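Local coordinates for RagB/SusD family nutrient uptake outer membrane protein (Bacteroides thetaiotaomicron, PDB 7KV2) that probably binds beta-glucan at the bacterial cell surface, as a SusD-family outer membrane lipoprotein, for uptake and metabolism in the human gut, at residues 151-154 / 155-159; 60-64 / 65-69. All coordinates share one frame; numbering follows the deposited sequence.

Interaction 1 of 2, residues 151-154 / 155-159; sequences RVFY and YNWVW
Phe153 O is approached by three donors: the backbone N-H groups of Asn156 and Trp157, both through weak bonds, and a water that gives it a proton at 2.9 Å from water O to Phe153 O. The same water accepts from Asn156 ND2, so it ties the carbonyl to the amide side chain, and its oxygen lies over the centre of one face of the Phe153 ring. Asn156 ND2 has a further partner in Glu226 on helix 217-231. Firmer backbone bonds come just before, Tyr155 N to Arg151 O at 3.0 Å and Asn156 N to Val152 O at 2.8 Å. Both are consecutive i to i+4 bonds of helix 137-162, in the helical, tetratricopeptide-like part of the SusD fold, and three of its side chains form an aromatic cluster. With CG anti to the carbonyl carbon (chi1 -78°), the Trp157 indole lies alongside Tyr154, which turns its CD1 edge to the indole face at 3.9 Å from Trp157 CZ3, planes 78° apart. Phe153 meets the indole obliquely, its CE1 3.5 Å from Trp157 NE1. A leucine at Trp157 would probably leave the Tyr154 edge without its aromatic face and the Phe153 ring freer to turn. On another side of the helix, Arg151 CG packs 3.7 Å from Tyr155 CE2, while Arg151 NH1 bonds to Asn123 and Tyr155 OH to the carbonyl of Phe168.

Interaction 2 of 2, residues 60-64 / 65-69; sequences PDWAF and DEYNP
The chain doubles back in a tight hairpin-like loop, a type I' turn from Ala63 to Glu66 closed by a single antiparallel, hydrogen-bonded bridge between those two residues. Ala63 N meets Glu66 O nearly head-on at 3.0 Å, whereas Glu66 N comes to Ala63 O from above the carbonyl plane. Farther from the turn, Asn68 N reaches Pro60 O at 2.8 Å and holds the two arms together. Trp62 and Tyr67 extend from opposite arms and form an offset stack, planes 20° apart and centroids 4.4 Å. Trp62 CE3 sits over the Tyr67 ring, toward its rim, 3.3 Å from Tyr67 CE1, and Tyr67 OH lies over the indole face. Trp62 CG is anti to the backbone N (chi1 171°), which carries the six-membered ring across to Tyr67 and close to the backbone of Asp65. The Tyr67 ring also meets Trp319 edge-to-face. Glu66 and Asn68 are joined by Asn68 ND2, which donates to the anti lone pair of Glu66 OE1 at 3.2 Å and also to Tyr67 O. Glu66 OE1 receives the backbone N-H groups of Tyr109 and Gly110 as well, and Asn68 OD1 that of Leu111, so the loop is pinned to the start of helix 110-130. A water donates to both Phe64 O and Glu66 OE2. Three N-H donors on Glu66 OE1, two of them at the start of helix 110-130, and a water donating to OE2 would probably stabilise the carboxylate as an anion.

Overall arrangement
Interaction 2 comes first along the chain, in the loop between helices 43-53 and 70-75, and interaction 1 follows on helix 137-162; both belong to the N-terminal part of the SusD-family chain. Their centres are about 17 Å apart, yet they touch, Trp157 CH2 packing 3.6 Å from Pro60 CG. Helix 110-130 is a common neighbour: residues of interaction 1 pack along it, while the 60-69 loop bonds at its start and rests Phe64 on it. The aromatic cluster on the helix is thus joined to the base of the loop, whose other side, at Tyr67, approaches a bound buffer molecule. Such a molecule may mark a pocket, but glycan binding there is not established.

Interaction 1 of 2, residues 151-154 / 155-159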
# COMPACT_ATOMS: atom_id res chain seq x y z
N ARG A 151 9.78 1.31 -12.30
CA ARG A 151 9.62 2.74 -12.62
C ARG A 151 8.13 3.09 -12.67
O ARG A 151 7.78 4.13 -12.15
CB ARG A 151 10.29 3.08 -13.95
CG ARG A 151 10.32 4.58 -14.23
CD ARG A 151 11.36 4.92 -15.31
NE ARG A 151 10.95 4.35 -16.59
CZ ARG A 151 11.77 4.13 -17.63
NH1 ARG A 151 13.06 4.42 -17.55
NH2 ARG A 151 11.30 3.60 -18.74
N VAL A 152 7.29 2.24 -13.25
CA VAL A 152 5.82 2.44 -13.32
C VAL A 152 5.26 2.39 -11.89
O VAL A 152 4.37 3.21 -11.58
CB VAL A 152 5.15 1.42 -14.25
CG1 VAL A 152 3.63 1.57 -14.26
CG2 VAL A 152 5.68 1.53 -15.69
N PHE A 153 5.80 1.49 -11.06
CA PHE A 153 5.36 1.33 -9.63
C PHE A 153 5.62 2.66 -8.88
O PHE A 153 4.72 3.21 -8.22
CB PHE A 153 6.03 0.10 -8.99
CG PHE A 153 5.44 -0.28 -7.65
CD1 PHE A 153 5.77 0.40 -6.49
CD2 PHE A 153 4.39 -1.20 -7.58
CE1 PHE A 153 5.18 0.09 -5.28
CE2 PHE A 153 3.78 -1.49 -6.38
CZ PHE A 153 4.19 -0.85 -5.23
N TYR A 154 6.77 3.28 -9.09
CA TYR A 154 7.10 4.55 -8.41
C TYR A 154 6.26 5.70 -8.99
O TYR A 154 5.82 6.58 -8.21
CB TYR A 154 8.60 4.79 -8.49
CG TYR A 154 9.49 3.81 -7.78
CD1 TYR A 154 9.38 3.63 -6.40
CD2 TYR A 154 10.52 3.16 -8.43
CE1 TYR A 154 10.25 2.81 -5.71
CE2 TYR A 154 11.37 2.30 -7.76
CZ TYR A 154 11.24 2.12 -6.39
OH TYR A 154 12.09 1.31 -5.68
N TYR A 155 6.07 5.75 -10.33
CA TYR A 155 5.23 6.79 -10.98
C TYR A 155 3.77 6.65 -10.51
O TYR A 155 3.11 7.66 -10.35
CB TYR A 155 5.29 6.73 -12.50
CG TYR A 155 6.44 7.54 -13.04
CD1 TYR A 155 6.51 8.89 -12.78
CD2 TYR A 155 7.45 6.98 -13.82
CE1 TYR A 155 7.55 9.68 -13.24
CE2 TYR A 155 8.49 7.76 -14.29
CZ TYR A 155 8.56 9.11 -13.99
OH TYR A 155 9.58 9.91 -14.44
N ASN A 156 3.32 5.44 -10.22
CA ASN A 156 1.96 5.18 -9.74
C ASN A 156 1.78 5.88 -8.38
O ASN A 156 0.69 6.41 -8.14
CB ASN A 156 1.70 3.67 -9.68
CG ASN A 156 0.28 3.38 -9.28
OD1 ASN A 156 -0.65 3.90 -9.91
ND2 ASN A 156 0.13 2.57 -8.23
N TRP A 157 2.81 5.93 -7.53
CA TRP A 157 2.67 6.60 -6.22
C TRP A 157 2.35 8.09 -6.50
O TRP A 157 1.43 8.65 -5.91
CB TRP A 157 3.97 6.47 -5.43
CG TRP A 157 4.24 5.15 -4.76
CD1 TRP A 157 3.41 4.09 -4.61
CD2 TRP A 157 5.46 4.81 -4.08
NE1 TRP A 157 4.03 3.10 -3.89
CE2 TRP A 157 5.28 3.51 -3.54
CE3 TRP A 157 6.67 5.46 -3.86
CZ2 TRP A 157 6.28 2.86 -2.83
CZ3 TRP A 157 7.65 4.83 -3.11
CH2 TRP A 157 7.44 3.54 -2.59
N VAL A 158 3.12 8.74 -7.37
CA VAL A 158 2.89 10.20 -7.61
C VAL A 158 1.69 10.43 -8.53
O VAL A 158 1.02 11.45 -8.32
CB VAL A 158 4.16 10.94 -8.07
CG1 VAL A 158 5.08 11.22 -6.89
CG2 VAL A 158 4.91 10.21 -9.17
N TRP A 159 1.41 9.54 -9.46
CA TRP A 159 0.24 9.62 -10.36
C TRP A 159 -1.04 9.63 -9.51
O TRP A 159 -1.93 10.52 -9.69
CB TRP A 159 0.26 8.49 -11.37
CG TRP A 159 -0.91 8.41 -12.31
CD1 TRP A 159 -1.28 9.34 -13.25
CD2 TRP A 159 -1.85 7.33 -12.42
NE1 TRP A 159 -2.37 8.91 -13.93
CE2 TRP A 159 -2.77 7.69 -13.43
CE3 TRP A 159 -2.04 6.11 -11.75
CZ2 TRP A 159 -3.82 6.86 -13.80
CZ3 TRP A 159 -3.07 5.28 -12.12
CH2 TRP A 159 -3.94 5.64 -13.15
O HOH W 1 2.48 1.79 -6.93

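Interaction 2 of 2, residues 60-64 / 65-69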
# COMPACT_ATOMS: atom_id res chain seq x y z
N PRO A 60 9.29 5.05 2.28
CA PRO A 60 8.38 6.14 2.61
C PRO A 60 7.78 6.15 4.01
O PRO A 60 7.46 7.23 4.53
CB PRO A 60 7.23 6.09 1.58
CG PRO A 60 7.43 4.86 0.79
CD PRO A 60 8.81 4.32 1.11
N ASP A 61 7.75 5.00 4.67
CA ASP A 61 7.29 4.92 6.08
C ASP A 61 8.22 5.74 7.01
O ASP A 61 7.75 6.21 8.08
CB ASP A 61 7.14 3.46 6.50
CG ASP A 61 8.45 2.69 6.49
OD1 ASP A 61 9.17 2.71 5.44
OD2 ASP A 61 8.70 1.99 7.49
N TRP A 62 9.48 5.95 6.63
CA TRP A 62 10.40 6.84 7.39
C TRP A 62 11.58 7.23 6.49
O TRP A 62 12.53 6.42 6.33
CB TRP A 62 10.85 6.19 8.70
CG TRP A 62 11.94 6.90 9.43
CD1 TRP A 62 13.16 6.38 9.76
CD2 TRP A 62 11.96 8.28 9.87
NE1 TRP A 62 13.93 7.32 10.39
CE2 TRP A 62 13.21 8.48 10.50
CE3 TRP A 62 11.06 9.34 9.81
CZ2 TRP A 62 13.59 9.71 11.03
CZ3 TRP A 62 11.42 10.56 10.34
CH2 TRP A 62 12.68 10.74 10.92
N ALA A 63 11.51 8.43 5.91
CA ALA A 63 12.52 8.91 4.96
C ALA A 63 12.40 10.44 4.82
O ALA A 63 11.27 10.98 4.91
CB ALA A 63 12.33 8.22 3.63
N PHE A 64 13.54 11.11 4.59
CA PHE A 64 13.52 12.57 4.30
C PHE A 64 12.82 13.29 5.45
O PHE A 64 12.03 14.21 5.17
CB PHE A 64 12.84 12.84 2.95
CG PHE A 64 13.51 12.13 1.80
CD1 PHE A 64 14.76 12.54 1.34
CD2 PHE A 64 12.91 11.02 1.20
CE1 PHE A 64 15.41 11.84 0.32
CE2 PHE A 64 13.54 10.36 0.15
CZ PHE A 64 14.79 10.77 -0.29
N ASP A 65 13.07 12.82 6.68
CA ASP A 65 12.58 13.34 7.98
C ASP A 65 11.05 13.34 8.08
O ASP A 65 10.54 14.00 8.97
CB ASP A 65 13.20 14.71 8.27
CG ASP A 65 14.71 14.57 8.24
OD1 ASP A 65 15.23 13.80 9.07
OD2 ASP A 65 15.32 15.13 7.31
N GLU A 66 10.37 12.48 7.31
CA GLU A 66 8.91 12.31 7.40
C GLU A 66 8.50 10.84 7.49
O GLU A 66 9.20 9.98 6.99
CB GLU A 66 8.25 12.83 6.13
CG GLU A 66 8.35 14.33 6.07
CD GLU A 66 7.68 14.95 4.88
OE1 GLU A 66 6.61 14.48 4.47
OE2 GLU A 66 8.23 15.98 4.42
N TYR A 67 7.36 10.61 8.14
CA TYR A 67 6.60 9.32 8.14
C TYR A 67 5.47 9.43 7.14
O TYR A 67 4.49 10.17 7.41
CB TYR A 67 6.08 9.05 9.55
CG TYR A 67 7.14 9.06 10.60
CD1 TYR A 67 7.90 7.94 10.87
CD2 TYR A 67 7.40 10.19 11.36
CE1 TYR A 67 8.90 7.94 11.82
CE2 TYR A 67 8.40 10.21 12.31
CZ TYR A 67 9.13 9.07 12.56
OH TYR A 67 10.13 9.03 13.50
N ASN A 68 5.62 8.84 5.95
CA ASN A 68 4.59 8.84 4.88
C ASN A 68 4.31 7.39 4.45
O ASN A 68 4.33 7.07 3.26
CB ASN A 68 5.03 9.65 3.66
CG ASN A 68 5.19 11.16 3.79
OD1 ASN A 68 5.60 11.77 2.79
ND2 ASN A 68 4.94 11.76 4.95
N PRO A 69 3.96 6.46 5.38
CA PRO A 69 3.67 5.08 4.99
C PRO A 69 2.58 5.07 3.92
O PRO A 69 1.47 5.64 4.10
CB PRO A 69 3.25 4.41 6.33
CG PRO A 69 2.81 5.54 7.18
CD PRO A 69 3.69 6.71 6.80
O HOH W 2 10.56 15.49 3.11